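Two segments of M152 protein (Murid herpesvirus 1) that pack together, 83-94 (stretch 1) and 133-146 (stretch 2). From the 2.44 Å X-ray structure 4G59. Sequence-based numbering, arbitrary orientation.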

# COMPACT_ATOMS: atom_id res chain seq x y z
N GLU B 83 -8.60 12.12 -19.88
CA GLU B 83 -8.65 11.97 -21.34
C GLU B 83 -8.16 10.59 -21.76
O GLU B 83 -8.84 9.89 -22.50
N TYR B 84 -6.97 10.21 -21.28
CA TYR B 84 -6.34 8.95 -21.67
C TYR B 84 -7.28 7.78 -21.45
O TYR B 84 -7.50 6.98 -22.37
N ILE B 85 -7.82 7.70 -20.24
CA ILE B 85 -8.71 6.60 -19.86
C ILE B 85 -9.97 6.53 -20.73
O ILE B 85 -10.31 5.46 -21.26
N MET B 86 -10.65 7.67 -20.89
CA MET B 86 -11.86 7.73 -21.71
C MET B 86 -11.60 7.43 -23.20
O MET B 86 -12.28 6.59 -23.78
N ASN B 87 -10.62 8.11 -23.79
CA ASN B 87 -10.31 7.96 -25.22
C ASN B 87 -9.68 6.64 -25.65
O ASN B 87 -9.83 6.23 -26.80
N VAL B 88 -8.96 5.97 -24.75
CA VAL B 88 -8.24 4.75 -25.11
C VAL B 88 -8.81 3.51 -24.44
O VAL B 88 -9.07 2.51 -25.10
N PHE B 89 -8.81 3.49 -23.12
CA PHE B 89 -9.37 2.35 -22.41
C PHE B 89 -10.89 2.23 -22.41
O PHE B 89 -11.44 1.16 -22.59
N LYS B 90 -11.55 3.36 -22.17
CA LYS B 90 -12.99 3.47 -22.24
C LYS B 90 -13.66 2.84 -21.04
O LYS B 90 -14.87 2.89 -20.90
N ALA B 91 -12.86 2.28 -20.16
CA ALA B 91 -13.33 1.68 -18.93
C ALA B 91 -12.40 2.26 -17.91
O ALA B 91 -11.22 2.43 -18.19
N GLY B 92 -12.90 2.59 -16.74
CA GLY B 92 -12.08 3.32 -15.79
C GLY B 92 -11.24 2.39 -14.94
O GLY B 92 -11.35 2.39 -13.70
N ARG B 93 -10.41 1.58 -15.58
CA ARG B 93 -9.52 0.74 -14.82
C ARG B 93 -8.45 1.65 -14.18
O ARG B 93 -8.13 2.73 -14.72
N PRO B 94 -7.93 1.23 -13.01
CA PRO B 94 -6.95 2.08 -12.33
C PRO B 94 -5.62 2.09 -13.09
O PRO B 94 -5.28 1.11 -13.76
N SER B 133 2.19 -5.48 -21.21
CA SER B 133 0.83 -5.22 -21.71
C SER B 133 -0.18 -5.49 -20.60
O SER B 133 -0.01 -6.41 -19.81
N PRO B 134 -1.23 -4.65 -20.53
CA PRO B 134 -2.31 -4.80 -19.55
C PRO B 134 -3.25 -5.96 -19.89
O PRO B 134 -3.75 -6.03 -21.02
N PRO B 135 -3.49 -6.85 -18.91
CA PRO B 135 -4.20 -8.13 -18.98
C PRO B 135 -5.55 -8.19 -19.71
O PRO B 135 -5.82 -9.18 -20.40
N TYR B 136 -6.42 -7.21 -19.55
CA TYR B 136 -7.70 -7.32 -20.25
C TYR B 136 -7.91 -6.15 -21.20
O TYR B 136 -8.87 -5.38 -21.08
N SER B 137 -6.98 -6.01 -22.14
CA SER B 137 -7.01 -4.90 -23.08
C SER B 137 -6.84 -5.35 -24.54
O SER B 137 -5.88 -4.96 -25.21
N PRO B 138 -7.78 -6.16 -25.03
CA PRO B 138 -7.60 -6.67 -26.40
C PRO B 138 -7.88 -5.58 -27.44
O PRO B 138 -7.25 -5.56 -28.49
N ASP B 139 -8.82 -4.69 -27.12
CA ASP B 139 -9.20 -3.60 -28.01
C ASP B 139 -8.21 -2.44 -28.03
O ASP B 139 -8.32 -1.56 -28.88
N VAL B 140 -7.25 -2.43 -27.10
CA VAL B 140 -6.31 -1.31 -27.01
C VAL B 140 -4.96 -1.62 -27.67
O VAL B 140 -4.35 -2.66 -27.41
N SER B 141 -4.49 -0.70 -28.53
CA SER B 141 -3.21 -0.90 -29.23
C SER B 141 -1.99 -0.53 -28.37
O SER B 141 -1.99 0.44 -27.63
N GLU B 142 -0.94 -1.34 -28.49
CA GLU B 142 0.35 -1.04 -27.93
C GLU B 142 0.83 0.37 -28.30
O GLU B 142 1.48 1.03 -27.50
N ASP B 143 0.50 0.82 -29.52
CA ASP B 143 0.94 2.13 -29.99
C ASP B 143 0.36 3.22 -29.11
O ASP B 143 1.06 4.16 -28.70
N ASP B 144 -0.94 3.10 -28.85
CA ASP B 144 -1.66 4.06 -28.03
C ASP B 144 -1.14 4.13 -26.58
O ASP B 144 -1.00 5.22 -26.01
N ILE B 145 -0.85 2.97 -26.01
CA ILE B 145 -0.30 2.88 -24.66
C ILE B 145 1.09 3.52 -24.56
O ILE B 145 1.38 4.26 -23.61
N ALA B 146 1.93 3.24 -25.54
CA ALA B 146 3.26 3.79 -25.60
C ALA B 146 3.21 5.31 -25.71
O ALA B 146 3.99 6.03 -25.08

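No clear hydrogen bond joins these two stretches, even though Arg93, Tyr84, Ser137 and Asp144 lie along the contact; packing of apolar surface does most of the work, and the two sides together bury 424 Å². The two helical portions run nearly antiparallel, at 173°, but their axes come no closer than 10.9 Å. That gap is wide enough to be filled by side chains, and much of the filling comes from Val88 and Phe89 on one side and from the loop before the helix on the other.

The centre is a valine pair beside a phenylalanine. Val88 and Val140 both point toward the opposite stretch and both take chi1 t, which brings Val88 CG1 to 3.6 Å from Val140 CG1. The other methyl of Val140, CG2, sits 3.3 Å from Val88 O and also lies over one face of the Phe89 ring, 4.2 Å from the ring centroid and 21° off the normal, a CH-pi contact. Both methyls of Val140 lie close to both Val88 and Phe89. Val88 CG1 also reaches Asp144 CB at 4.0 Å, so the aspartate contributes its aliphatic carbon here.

Phe89 starts sideways from its CA, yet chi1 m (-76°) and chi2 near -88° carry the ring into the gap. Around it the second stretch supplies small, mostly aliphatic pieces: Pro134 CG at the ring edge, 4.2 Å from Phe89 CZ; Ile145 CG1, also 4.2 Å from Phe89 CZ; and Ser137 CB, 3.9 Å from Phe89 CE1. Ser137, in chi1 p, turns its hydroxyl back to its own loop, where OG donates to Pro134 O over a very short 2.4 Å. The serine can therefore offer carbon to the ring while its polar end is satisfied.

Tyr84 follows the same rule of a sideways start and an inward end. In chi1 t it extends until Tyr84 OH lies 3.8 Å from Ile145 CA and 3.9 Å from Ile145 CG1; the hydroxyl finds its hydrogen-bonding partner elsewhere in the structure. Ile145 (chi1 m, chi2 t) is buried and touches both Tyr84 and Phe89.

Beyond the helix, Lys90 breaks helical geometry with positive phi, and the chain then leads to Arg93, which points toward the proline-rich loop. Its rotamer, p, t, m, lays the guanidinium face against Pro134 CB, 3.8 Å from Arg93 NH2, with Pro135 CD 4.0 Å from the same nitrogen. Arg93 NH1 stands 3.5 Å from Tyr136 O, which lies at the edge of the group. Tyr136 itself sends its ring away from the contact.

On the second stretch, Ser141 caps the helix, its OG accepting from Asp144 N at 3.1 Å. The design lesson is economical: polar groups of Ser137 and Ser141 bond within their own stretch, while valine methyls, the Phe89 ring, proline carbons and the Arg93 guanidinium make much of the contact.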

# COMPACT_ATOMS: atom_id res chain seq x y z
CB GLU B 83 -7.82 13.03 -22.06
CG GLU B 83 -8.07 14.46 -21.63
CD GLU B 83 -9.46 14.96 -21.97
OE1 GLU B 83 -9.91 14.73 -23.11
OE2 GLU B 83 -10.09 15.60 -21.10
CB TYR B 84 -5.06 8.74 -20.87
CG TYR B 84 -4.36 7.42 -21.10
CD1 TYR B 84 -4.39 6.78 -22.33
CD2 TYR B 84 -3.65 6.81 -20.07
CE1 TYR B 84 -3.73 5.58 -22.53
CE2 TYR B 84 -2.99 5.60 -20.26
CZ TYR B 84 -3.04 4.99 -21.48
OH TYR B 84 -2.38 3.80 -21.67
CB ILE B 85 -9.08 6.68 -18.35
CG1 ILE B 85 -7.96 6.08 -17.50
CG2 ILE B 85 -10.39 5.95 -18.08
CD1 ILE B 85 -7.70 4.62 -17.78
CB MET B 86 -12.56 9.09 -21.55
CG MET B 86 -13.09 9.39 -20.14
SD MET B 86 -14.17 8.11 -19.45
CE MET B 86 -15.69 8.42 -20.34
CB ASN B 87 -9.40 9.11 -25.70
CG ASN B 87 -10.02 10.47 -25.48
OD1 ASN B 87 -11.20 10.60 -25.15
ND2 ASN B 87 -9.22 11.52 -25.69
CB VAL B 88 -6.73 4.85 -24.83
CG1 VAL B 88 -6.00 3.57 -25.26
CG2 VAL B 88 -6.13 6.06 -25.54
CB PHE B 89 -8.73 2.19 -21.04
CG PHE B 89 -7.36 1.60 -21.12
CD1 PHE B 89 -7.19 0.24 -21.10
CD2 PHE B 89 -6.25 2.40 -21.27
CE1 PHE B 89 -5.94 -0.31 -21.18
CE2 PHE B 89 -5.00 1.85 -21.36
CZ PHE B 89 -4.85 0.49 -21.32
CB LYS B 90 -13.53 2.90 -23.54
CG LYS B 90 -13.39 3.85 -24.69
CD LYS B 90 -13.67 3.16 -26.00
CE LYS B 90 -13.62 4.15 -27.14
NZ LYS B 90 -12.34 4.90 -27.16
CB ALA B 91 -13.20 0.19 -18.99
CB ARG B 93 -8.89 -0.34 -15.71
CG ARG B 93 -7.96 0.22 -16.76
CD ARG B 93 -7.57 -0.86 -17.75
NE ARG B 93 -6.70 -1.85 -17.14
CZ ARG B 93 -6.58 -3.10 -17.55
NH1 ARG B 93 -7.28 -3.52 -18.58
NH2 ARG B 93 -5.76 -3.93 -16.93
CB PRO B 94 -6.80 1.41 -10.96
CG PRO B 94 -7.17 -0.06 -11.20
CD PRO B 94 -8.23 -0.01 -12.27
CB SER B 133 0.52 -6.09 -22.94
OG SER B 133 -0.44 -5.45 -23.78
CB PRO B 134 -3.07 -3.46 -19.63
CG PRO B 134 -2.16 -2.54 -20.39
CD PRO B 134 -1.32 -3.39 -21.28
CB PRO B 135 -4.40 -8.48 -17.51
CG PRO B 135 -3.18 -7.95 -16.87
CD PRO B 135 -2.86 -6.67 -17.59
CB TYR B 136 -8.85 -7.53 -19.26
CG TYR B 136 -8.92 -8.96 -18.76
CD1 TYR B 136 -9.97 -9.78 -19.11
CD2 TYR B 136 -7.91 -9.49 -17.98
CE1 TYR B 136 -10.02 -11.10 -18.66
CE2 TYR B 136 -7.94 -10.80 -17.53
CZ TYR B 136 -9.00 -11.60 -17.87
OH TYR B 136 -9.04 -12.91 -17.43
CB SER B 137 -5.90 -3.90 -22.72
OG SER B 137 -4.65 -4.56 -22.65
CB PRO B 138 -8.63 -7.80 -26.48
CG PRO B 138 -9.74 -7.36 -25.55
CD PRO B 138 -9.06 -6.60 -24.44
CB ASP B 139 -10.59 -3.07 -27.63
CG ASP B 139 -11.69 -4.09 -27.86
OD1 ASP B 139 -11.63 -4.82 -28.88
OD2 ASP B 139 -12.61 -4.16 -27.01
CB VAL B 140 -6.09 -0.88 -25.56
CG1 VAL B 140 -4.98 0.15 -25.46
CG2 VAL B 140 -7.40 -0.33 -24.98
CB SER B 141 -3.17 -0.11 -30.53
OG SER B 141 -2.99 1.27 -30.29
CB GLU B 142 1.34 -2.09 -28.41
CG GLU B 142 2.78 -1.88 -28.01
CD GLU B 142 3.56 -3.19 -28.03
OE1 GLU B 142 3.00 -4.22 -27.59
OE2 GLU B 142 4.72 -3.20 -28.49
CB ASP B 143 0.49 2.38 -31.44
CG ASP B 143 1.05 1.37 -32.41
OD1 ASP B 143 2.28 1.33 -32.58
OD2 ASP B 143 0.24 0.64 -33.04
CB ASP B 144 -3.15 3.72 -28.04
CG ASP B 144 -3.92 4.51 -29.07
OD1 ASP B 144 -3.39 5.56 -29.52
OD2 ASP B 144 -5.06 4.10 -29.42
CB ILE B 145 -0.23 1.43 -24.20
CG1 ILE B 145 -1.65 0.86 -24.05
CG2 ILE B 145 0.57 1.30 -22.91
CD1 ILE B 145 -1.70 -0.64 -23.99
CB ALA B 146 4.03 3.19 -26.76